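Local coordinates for Lin2891 protein (Listeria innocua, PDB 3DB0) that is a putative pyridoxamine 5'-phosphate oxidase, probably an FMN-binding oxidoreductase whose substrate is not established, at residues P53-V58 and V114-V119; H63-I68 and E79-A84; G74-E79 and I123-S128. All coordinates share one frame; numbering follows the deposited sequence.

How the interactions relate
All three contacts involve one antiparallel barrel sheet. Interaction 1 sets helix 53-60 against strand 113-126, interaction 2 pairs strands 63-68 and 77-86 of a hairpin, and interaction 3 pairs strand 77-86 with the final part of strand 113-126. The centre of interaction 2 lies about 12 Å from that of interaction 1 and about 13 Å from that of interaction 3, whereas interactions 1 and 3 are centred about 24 Å apart, on opposite sides of the chain's centre. Along the chain, interaction 2 is nested inside interaction 1, while interaction 3 crosses both. Interactions 2 and 3 share E79; strand 113-126, last in the chain, lies between 43-49 and 77-86 and serves interactions 1 and 3.

Interaction 1: P53-V58 and V114-V119; sequences PKTEEV and VVIKIV
I116 meets K54, T55 and V58 without any ring, amide or carboxylate between them, so there are no flat faces or edges here to cover: the contact is made by methyl groups, a methylene and a hydroxyl. The branched I116 offers two tips. With chi2 at 166°, CD1 stands anti to CA and reaches the helix, where it lies 4.2 Å from K54 CG and 4.4 Å from T55 OG1. Its other branch, CG2, faces V58 CG2 at 4.3 Å. Two residues earlier, on the same side of the strand, V114 CG2 comes to 3.9 Å from T55 OG1, the two side chains crossing obliquely. These are loose van der Waals approaches, with no hydrogen bond from segment to segment. In the barrel of this family, strand 113-126 is bordered by strands 43-49 and 77-86, and helix 53-60 rests on the side of the strand that carries V114 and I116; the short axes pass 10.0 Å apart at 46°. I116 also touches A84 and L86, which suits a bulky aliphatic residue to this buried place. T55 OG1 is hydrogen-bonded with S48 OG and G49 O, so this small buried hydroxyl is satisfied although it sits beside V114 CG2. K54 gives only the aliphatic start of its chain to I116; the extended remainder carries NZ to a hydrogen bond with the backbone O of D103 of the second subunit and a weak one with P47 O.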
loop_
_atom_site.group_PDB
_atom_site.type_symbol
_atom_site.label_atom_id
_atom_site.label_comp_id
_atom_site.label_asym_id
_atom_site.label_seq_id
_atom_site.Cartn_x
_atom_site.Cartn_y
_atom_site.Cartn_z
ATOM N N PRO B 53 1.201 -11.057 20.564
ATOM C CA PRO B 53 1.489 -12.463 20.351
ATOM C C PRO B 53 2.610 -12.704 19.313
ATOM O O PRO B 53 3.446 -13.544 19.558
ATOM C CB PRO B 53 0.154 -13.031 19.859
ATOM C CG PRO B 53 -0.879 -12.157 20.511
ATOM C CD PRO B 53 -0.252 -10.799 20.685
ATOM N N LYS B 54 2.648 -11.978 18.205
ATOM C CA LYS B 54 3.677 -12.255 17.197
ATOM C C LYS B 54 5.069 -11.972 17.730
ATOM O O LYS B 54 6.014 -12.655 17.394
ATOM C CB LYS B 54 3.446 -11.530 15.879
ATOM C CG LYS B 54 3.542 -10.023 15.944
ATOM C CD LYS B 54 3.304 -9.416 14.573
ATOM C CE LYS B 54 3.373 -7.910 14.651
ATOM N NZ LYS B 54 2.631 -7.215 13.560
ATOM N N THR B 55 5.185 -11.003 18.633
ATOM C CA THR B 55 6.447 -10.715 19.262
ATOM C C THR B 55 6.901 -11.848 20.169
ATOM O O THR B 55 8.072 -12.214 20.162
ATOM C CB THR B 55 6.363 -9.448 20.134
ATOM O OG1 THR B 55 5.999 -8.351 19.293
ATOM C CG2 THR B 55 7.701 -9.200 20.856
ATOM N N GLU B 56 5.989 -12.379 20.980
ATOM C CA GLU B 56 6.315 -13.507 21.850
ATOM C C GLU B 56 6.594 -14.777 21.055
ATOM O O GLU B 56 7.421 -15.616 21.451
ATOM C CB GLU B 56 5.228 -13.748 22.916
ATOM C CG GLU B 56 5.592 -14.848 23.932
ATOM C CD GLU B 56 6.828 -14.521 24.764
ATOM O OE1 GLU B 56 7.199 -13.337 24.847
ATOM O OE2 GLU B 56 7.416 -15.460 25.335
ATOM N N GLU B 57 5.892 -14.948 19.940
ATOM C CA GLU B 57 6.131 -16.108 19.109
ATOM C C GLU B 57 7.588 -16.136 18.631
ATOM O O GLU B 57 8.285 -17.158 18.737
ATOM C CB GLU B 57 5.160 -16.138 17.933
ATOM C CG GLU B 57 3.778 -16.551 18.362
ATOM C CD GLU B 57 2.707 -16.107 17.389
ATOM O OE1 GLU B 57 3.061 -15.830 16.257
ATOM O OE2 GLU B 57 1.517 -15.994 17.763
ATOM N N VAL B 58 8.025 -14.994 18.094
ATOM C CA VAL B 58 9.405 -14.791 17.593
ATOM C C VAL B 58 10.491 -14.982 18.678
ATOM O O VAL B 58 11.549 -15.548 18.402
ATOM C CB VAL B 58 9.505 -13.391 16.910
ATOM C CG1 VAL B 58 10.909 -12.932 16.791
ATOM C CG2 VAL B 58 8.806 -13.477 15.523
ATOM N N VAL B 114 8.255 -2.013 19.092
ATOM C CA VAL B 114 9.381 -2.889 18.860
ATOM C C VAL B 114 9.428 -3.169 17.383
ATOM O O VAL B 114 8.469 -2.909 16.646
ATOM C CB VAL B 114 9.278 -4.203 19.647
ATOM C CG1 VAL B 114 9.227 -3.913 21.134
ATOM C CG2 VAL B 114 8.074 -5.023 19.172
ATOM N N VAL B 115 10.583 -3.662 16.961
ATOM C CA VAL B 115 10.811 -3.981 15.577
ATOM C C VAL B 115 11.324 -5.420 15.474
ATOM O O VAL B 115 12.242 -5.812 16.209
ATOM C CB VAL B 115 11.790 -2.977 14.912
ATOM C CG1 VAL B 115 12.227 -3.441 13.446
ATOM C CG2 VAL B 115 11.199 -1.515 14.927
ATOM N N ILE B 116 10.636 -6.187 14.635
ATOM C CA ILE B 116 11.033 -7.525 14.256
ATOM C C ILE B 116 11.905 -7.453 13.023
ATOM O O ILE B 116 11.505 -6.995 11.933
ATOM C CB ILE B 116 9.846 -8.471 14.042
ATOM C CG1 ILE B 116 9.021 -8.509 15.332
ATOM C CG2 ILE B 116 10.376 -9.890 13.642
ATOM C CD1 ILE B 116 7.609 -9.122 15.235
ATOM N N LYS B 117 13.138 -7.909 13.225
ATOM C CA LYS B 117 14.144 -7.960 12.170
ATOM C C LYS B 117 14.117 -9.343 11.618
ATOM O O LYS B 117 14.083 -10.314 12.377
ATOM C CB LYS B 117 15.539 -7.677 12.735
ATOM C CG LYS B 117 16.684 -7.782 11.701
ATOM C CD LYS B 117 18.086 -7.793 12.383
ATOM C CE LYS B 117 19.135 -7.580 11.359
ATOM N NZ LYS B 117 20.530 -7.570 11.917
ATOM N N ILE B 118 14.094 -9.455 10.301
ATOM C CA ILE B 118 14.129 -10.781 9.686
ATOM C C ILE B 118 15.311 -10.904 8.756
ATOM O O ILE B 118 15.397 -10.211 7.720
ATOM C CB ILE B 118 12.817 -11.127 8.943
ATOM C CG1 ILE B 118 11.635 -11.082 9.924
ATOM C CG2 ILE B 118 12.938 -12.478 8.221
ATOM C CD1 ILE B 118 10.325 -10.845 9.286
ATOM N N VAL B 119 16.192 -11.840 9.112
ATOM C CA VAL B 119 17.382 -12.170 8.327
ATOM C C VAL B 119 17.081 -13.374 7.435
ATOM O O VAL B 119 16.854 -14.480 7.897
ATOM C CB VAL B 119 18.664 -12.389 9.238
ATOM C CG1 VAL B 119 19.890 -12.862 8.412
ATOM C CG2 VAL B 119 18.996 -11.116 9.964
#

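Interaction 2: H63-I68 and E79-A84; sequences HVCVLI and EINGLA
V64 is turned so that both its methyls meet A84: with chi1 at -61°, CG1 stands beside the backbone N and CG2 between N and the carbonyl carbon, and each lies 3.8 Å from A84 CB. A similar torsion in I80 puts CG1 beside its backbone N, and the chain then extends to bring CD1 to 4.1 Å from I68 CG2. Between these pairs V66 and I80 approach CB to CB at 4.1 Å. The backbones are joined by two reciprocal pairs of hydrogen bonds, V64 with G82 and V66 with I80; the shortest, V66 N to I80 O at 2.7 Å, is nearly straight at 167°. This is the ladder of an antiparallel hairpin, strands 63-68 and 77-86, with C65 opposite N81 and L67 opposite E79 as non-hydrogen-bonded pairs. Valine and isoleucine, branched at CB, suit the extended backbone and the buried face, where V64 and V66 also touch L22 and A84 touches I116. V64 CG2 also comes to 3.6 Å from G82 O; G82 itself adds no side chain to the face that carries V64. The other face carries H63, C65 and L67. There L67 CD2 rests on E79 CB at 3.9 Å, and H63 CD2 meets L83 CD2 at 3.6 Å. A third subunit packs on this face, with its A32 against C65, its Y34 against L67 and its F29 ring against H63, while H63 ND1 bonds N61 OD1.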
loop_
_atom_site.group_PDB
_atom_site.type_symbol
_atom_site.label_atom_id
_atom_site.label_comp_id
_atom_site.label_asym_id
_atom_site.label_seq_id
_atom_site.Cartn_x
_atom_site.Cartn_y
_atom_site.Cartn_z
ATOM N N HIS B 63 12.123 -18.982 13.743
ATOM C CA HIS B 63 11.897 -19.445 12.381
ATOM C C HIS B 63 10.575 -18.890 11.844
ATOM O O HIS B 63 9.475 -19.197 12.357
ATOM C CB HIS B 63 11.867 -20.935 12.309
ATOM C CG HIS B 63 13.027 -21.589 12.976
ATOM N ND1 HIS B 63 12.935 -22.166 14.228
ATOM C CD2 HIS B 63 14.322 -21.695 12.610
ATOM C CE1 HIS B 63 14.115 -22.645 14.580
ATOM N NE2 HIS B 63 14.973 -22.366 13.622
ATOM N N VAL B 64 10.720 -18.091 10.802
ATOM C CA VAL B 64 9.581 -17.456 10.138
ATOM C C VAL B 64 9.647 -17.672 8.651
ATOM O O VAL B 64 10.711 -17.926 8.091
ATOM C CB VAL B 64 9.461 -15.965 10.475
ATOM C CG1 VAL B 64 9.250 -15.770 12.011
ATOM C CG2 VAL B 64 10.698 -15.168 10.004
ATOM N N CYS B 65 8.476 -17.645 8.037
ATOM C CA CYS B 65 8.365 -17.709 6.618
ATOM C C CYS B 65 7.581 -16.464 6.151
ATOM O O CYS B 65 6.475 -16.224 6.644
ATOM C CB CYS B 65 7.612 -18.984 6.212
ATOM S SG CYS B 65 7.438 -19.118 4.369
ATOM N N VAL B 66 8.127 -15.692 5.201
ATOM C CA VAL B 66 7.397 -14.525 4.623
ATOM C C VAL B 66 7.055 -14.732 3.140
ATOM O O VAL B 66 7.875 -15.202 2.368
ATOM C CB VAL B 66 8.210 -13.219 4.759
ATOM C CG1 VAL B 66 7.423 -11.996 4.197
ATOM C CG2 VAL B 66 8.564 -12.995 6.217
ATOM N N LEU B 67 5.816 -14.434 2.801
ATOM C CA LEU B 67 5.350 -14.417 1.438
ATOM C C LEU B 67 5.048 -12.956 1.154
ATOM O O LEU B 67 4.335 -12.279 1.915
ATOM C CB LEU B 67 4.080 -15.235 1.211
ATOM C CG LEU B 67 4.169 -16.762 1.381
ATOM C CD1 LEU B 67 2.816 -17.380 1.041
ATOM C CD2 LEU B 67 5.180 -17.234 0.434
ATOM N N ILE B 68 5.626 -12.490 0.060
ATOM C CA ILE B 68 5.492 -11.108 -0.343
ATOM C C ILE B 68 5.584 -10.957 -1.823
ATOM O O ILE B 68 6.393 -11.584 -2.489
ATOM C CB ILE B 68 6.512 -10.150 0.424
ATOM C CG1 ILE B 68 6.336 -8.652 0.018
ATOM C CG2 ILE B 68 7.972 -10.548 0.185
ATOM C CD1 ILE B 68 6.755 -7.707 1.114
ATOM N N GLU B 79 9.106 -16.199 -1.615
ATOM C CA GLU B 79 8.983 -17.008 -0.417
ATOM C C GLU B 79 10.329 -16.877 0.312
ATOM O O GLU B 79 11.382 -17.240 -0.206
ATOM C CB GLU B 79 8.647 -18.464 -0.741
ATOM C CG GLU B 79 8.773 -19.272 0.482
ATOM C CD GLU B 79 8.583 -20.775 0.295
ATOM O OE1 GLU B 79 8.155 -21.254 -0.768
ATOM O OE2 GLU B 79 8.880 -21.485 1.263
ATOM N N ILE B 80 10.293 -16.304 1.504
ATOM C CA ILE B 80 11.474 -16.038 2.309
ATOM C C ILE B 80 11.440 -16.811 3.654
ATOM O O ILE B 80 10.544 -16.617 4.465
ATOM C CB ILE B 80 11.532 -14.538 2.651
ATOM C CG1 ILE B 80 11.593 -13.697 1.380
ATOM C CG2 ILE B 80 12.714 -14.224 3.580
ATOM C CD1 ILE B 80 11.491 -12.208 1.570
ATOM N N ASN B 81 12.421 -17.677 3.894
ATOM C CA ASN B 81 12.512 -18.417 5.169
ATOM C C ASN B 81 13.678 -17.803 5.844
ATOM O O ASN B 81 14.750 -17.651 5.245
ATOM C CB ASN B 81 12.702 -19.907 4.940
ATOM C CG ASN B 81 11.495 -20.538 4.214
ATOM O OD1 ASN B 81 11.561 -20.819 3.022
ATOM N ND2 ASN B 81 10.391 -20.674 4.905
ATOM N N GLY B 82 13.433 -17.351 7.071
ATOM C CA GLY B 82 14.432 -16.601 7.799
ATOM C C GLY B 82 14.352 -16.713 9.296
ATOM O O GLY B 82 13.548 -17.431 9.836
ATOM N N LEU B 83 15.258 -16.005 9.923
ATOM C CA LEU B 83 15.386 -15.975 11.332
ATOM C C LEU B 83 15.034 -14.591 11.824
ATOM O O LEU B 83 15.658 -13.582 11.422
ATOM C CB LEU B 83 16.823 -16.373 11.715
ATOM C CG LEU B 83 17.185 -17.847 11.545
ATOM C CD1 LEU B 83 18.703 -18.097 11.868
ATOM C CD2 LEU B 83 16.283 -18.689 12.475
ATOM N N ALA B 84 14.035 -14.568 12.710
ATOM C CA ALA B 84 13.489 -13.341 13.257
ATOM C C ALA B 84 13.978 -13.131 14.672
ATOM O O ALA B 84 14.165 -14.085 15.443
ATOM C CB ALA B 84 11.897 -13.310 13.140
#

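Interaction 3: G74-E79 and I123-S128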
loop_
_atom_site.group_PDB
_atom_site.type_symbol
_atom_site.label_atom_id
_atom_site.label_comp_id
_atom_site.label_asym_id
_atom_site.label_seq_id
_atom_site.Cartn_x
_atom_site.Cartn_y
_atom_site.Cartn_z
ATOM N N GLY B 74 -0.732 -14.116 -11.747
ATOM C CA GLY B 74 0.467 -14.109 -12.599
ATOM C C GLY B 74 1.711 -13.415 -12.034
ATOM O O GLY B 74 2.748 -13.404 -12.664
ATOM N N SER B 75 1.582 -12.817 -10.854
ATOM C CA SER B 75 2.687 -12.133 -10.174
ATOM C C SER B 75 3.818 -13.086 -9.800
ATOM O O SER B 75 3.549 -14.163 -9.304
ATOM C CB SER B 75 2.205 -11.574 -8.827
ATOM O OG SER B 75 1.235 -10.565 -8.922
ATOM N N ALA B 76 5.069 -12.689 -10.072
ATOM C CA ALA B 76 6.226 -13.409 -9.529
ATOM C C ALA B 76 6.277 -12.856 -8.098
ATOM O O ALA B 76 6.057 -11.656 -7.860
ATOM C CB ALA B 76 7.492 -13.066 -10.242
ATOM N N PHE B 77 6.534 -13.725 -7.138
ATOM C CA PHE B 77 6.570 -13.311 -5.748
ATOM C C PHE B 77 7.655 -14.052 -5.019
ATOM O O PHE B 77 8.336 -14.893 -5.594
ATOM C CB PHE B 77 5.210 -13.462 -5.064
ATOM C CG PHE B 77 4.713 -14.850 -5.007
ATOM C CD1 PHE B 77 4.056 -15.401 -6.099
ATOM C CD2 PHE B 77 4.923 -15.633 -3.870
ATOM C CE1 PHE B 77 3.620 -16.714 -6.060
ATOM C CE2 PHE B 77 4.497 -16.936 -3.838
ATOM C CZ PHE B 77 3.831 -17.474 -4.931
ATOM N N LEU B 78 7.819 -13.708 -3.751
ATOM C CA LEU B 78 8.866 -14.262 -2.950
ATOM C C LEU B 78 8.378 -15.099 -1.802
ATOM O O LEU B 78 7.400 -14.765 -1.122
ATOM C CB LEU B 78 9.729 -13.121 -2.343
ATOM C CG LEU B 78 10.438 -12.157 -3.298
ATOM C CD1 LEU B 78 11.063 -10.946 -2.471
ATOM C CD2 LEU B 78 11.433 -12.945 -4.128
ATOM N N GLU B 79 9.106 -16.199 -1.615
ATOM C CA GLU B 79 8.983 -17.008 -0.417
ATOM C C GLU B 79 10.329 -16.877 0.312
ATOM O O GLU B 79 11.382 -17.240 -0.206
ATOM C CB GLU B 79 8.647 -18.464 -0.741
ATOM C CG GLU B 79 8.773 -19.272 0.482
ATOM C CD GLU B 79 8.583 -20.775 0.295
ATOM O OE1 GLU B 79 8.155 -21.254 -0.768
ATOM O OE2 GLU B 79 8.880 -21.485 1.263
ATOM N N ILE B 123 15.694 -17.528 -0.065
ATOM C CA ILE B 123 14.698 -16.760 -0.807
ATOM C C ILE B 123 14.448 -17.386 -2.122
ATOM O O ILE B 123 15.388 -17.565 -2.879
ATOM C CB ILE B 123 15.110 -15.307 -1.084
ATOM C CG1 ILE B 123 15.606 -14.610 0.197
ATOM C CG2 ILE B 123 13.938 -14.596 -1.675
ATOM C CD1 ILE B 123 15.974 -13.183 0.021
ATOM N N ARG B 124 13.178 -17.756 -2.362
ATOM C CA ARG B 124 12.769 -18.349 -3.606
ATOM C C ARG B 124 11.821 -17.409 -4.314
ATOM O O ARG B 124 10.925 -16.810 -3.672
ATOM C CB ARG B 124 12.020 -19.636 -3.372
ATOM C CG ARG B 124 12.851 -20.761 -2.878
ATOM C CD ARG B 124 12.182 -22.048 -3.308
ATOM N NE ARG B 124 10.991 -22.293 -2.524
ATOM C CZ ARG B 124 10.023 -23.125 -2.887
ATOM N NH1 ARG B 124 10.099 -23.774 -4.055
ATOM N NH2 ARG B 124 8.968 -23.286 -2.086
ATOM N N ILE B 125 12.062 -17.215 -5.608
ATOM C CA ILE B 125 11.132 -16.452 -6.433
ATOM C C ILE B 125 10.256 -17.494 -7.043
ATOM O O ILE B 125 10.716 -18.389 -7.770
ATOM C CB ILE B 125 11.747 -15.619 -7.577
ATOM C CG1 ILE B 125 12.723 -14.567 -7.094
ATOM C CG2 ILE B 125 10.664 -14.782 -8.297
ATOM C CD1 ILE B 125 13.359 -13.796 -8.309
ATOM N N LEU B 126 8.980 -17.347 -6.758
ATOM C CA LEU B 126 7.970 -18.230 -7.251
ATOM C C LEU B 126 7.128 -17.553 -8.313
ATOM O O LEU B 126 7.022 -16.314 -8.344
ATOM C CB LEU B 126 7.108 -18.682 -6.064
ATOM C CG LEU B 126 7.820 -19.445 -4.948
ATOM C CD1 LEU B 126 6.832 -19.779 -3.816
ATOM C CD2 LEU B 126 8.506 -20.707 -5.472
ATOM N N ASN B 127 6.557 -18.390 -9.191
ATOM C CA ASN B 127 5.681 -17.962 -10.280
ATOM C C ASN B 127 6.401 -16.977 -11.208
ATOM O O ASN B 127 5.812 -16.010 -11.722
ATOM C CB ASN B 127 4.365 -17.372 -9.731
ATOM C CG ASN B 127 3.232 -17.370 -10.758
ATOM O OD1 ASN B 127 3.130 -18.271 -11.584
ATOM N ND2 ASN B 127 2.360 -16.374 -10.689
ATOM N N SER B 128 7.696 -17.204 -11.404
ATOM C CA SER B 128 8.458 -16.314 -12.282
ATOM C C SER B 128 8.227 -16.642 -13.739
ATOM O O SER B 128 8.478 -15.792 -14.567
ATOM C CB SER B 128 9.967 -16.312 -11.969
ATOM O OG SER B 128 10.494 -17.603 -12.110
ATOM O OXT SER B 128 7.776 -17.725 -14.116
#
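E79 OE1 receives R124 NH2 at 2.6 Å, the shortest polar bond of the contact and part of a salt bridge. The nitrogen arrives on the syn side of the carboxylate but out of its plane, the N-H...O angle is only 133°, and carboxylate and guanidinium planes stand 70° apart. The R124 chain bends at chi3 (-73°), which places NE, and the two side chains lie side by side, pointing the same way. L126 lies between the charged pair and the neighbouring ring: CD1 sits 3.6 Å from E79 OE1, CD2 lies over one face of the guanidinium, and CB makes a CH-pi contact over one face of F77, 3.9 Å from the ring centroid. Y34 of a third subunit meets that ring edge-to-face, so an aromatic residue serves both neighbours. On the other side of the sheet, L78 CD2 packs on I125 CG1 at 3.6 Å and on I123 CG2 at 3.9 Å; helix 6-16 covers this side through I10 and L14. Antiparallel hydrogen-bonded pairs F77-L126 and E79-R124 join strands 77-86 and 113-126. Beyond the F77-L126 pair, N127 has left-handed backbone angles and its ND2 gives a hydrogen bond of 2.9 Å to S75 O, from above the carbonyl plane. A one-nitrogen, tilted salt bridge is not the coplanar, bidentate kind, yet the nearby arginine would be expected to favour the charged form of the buried E79.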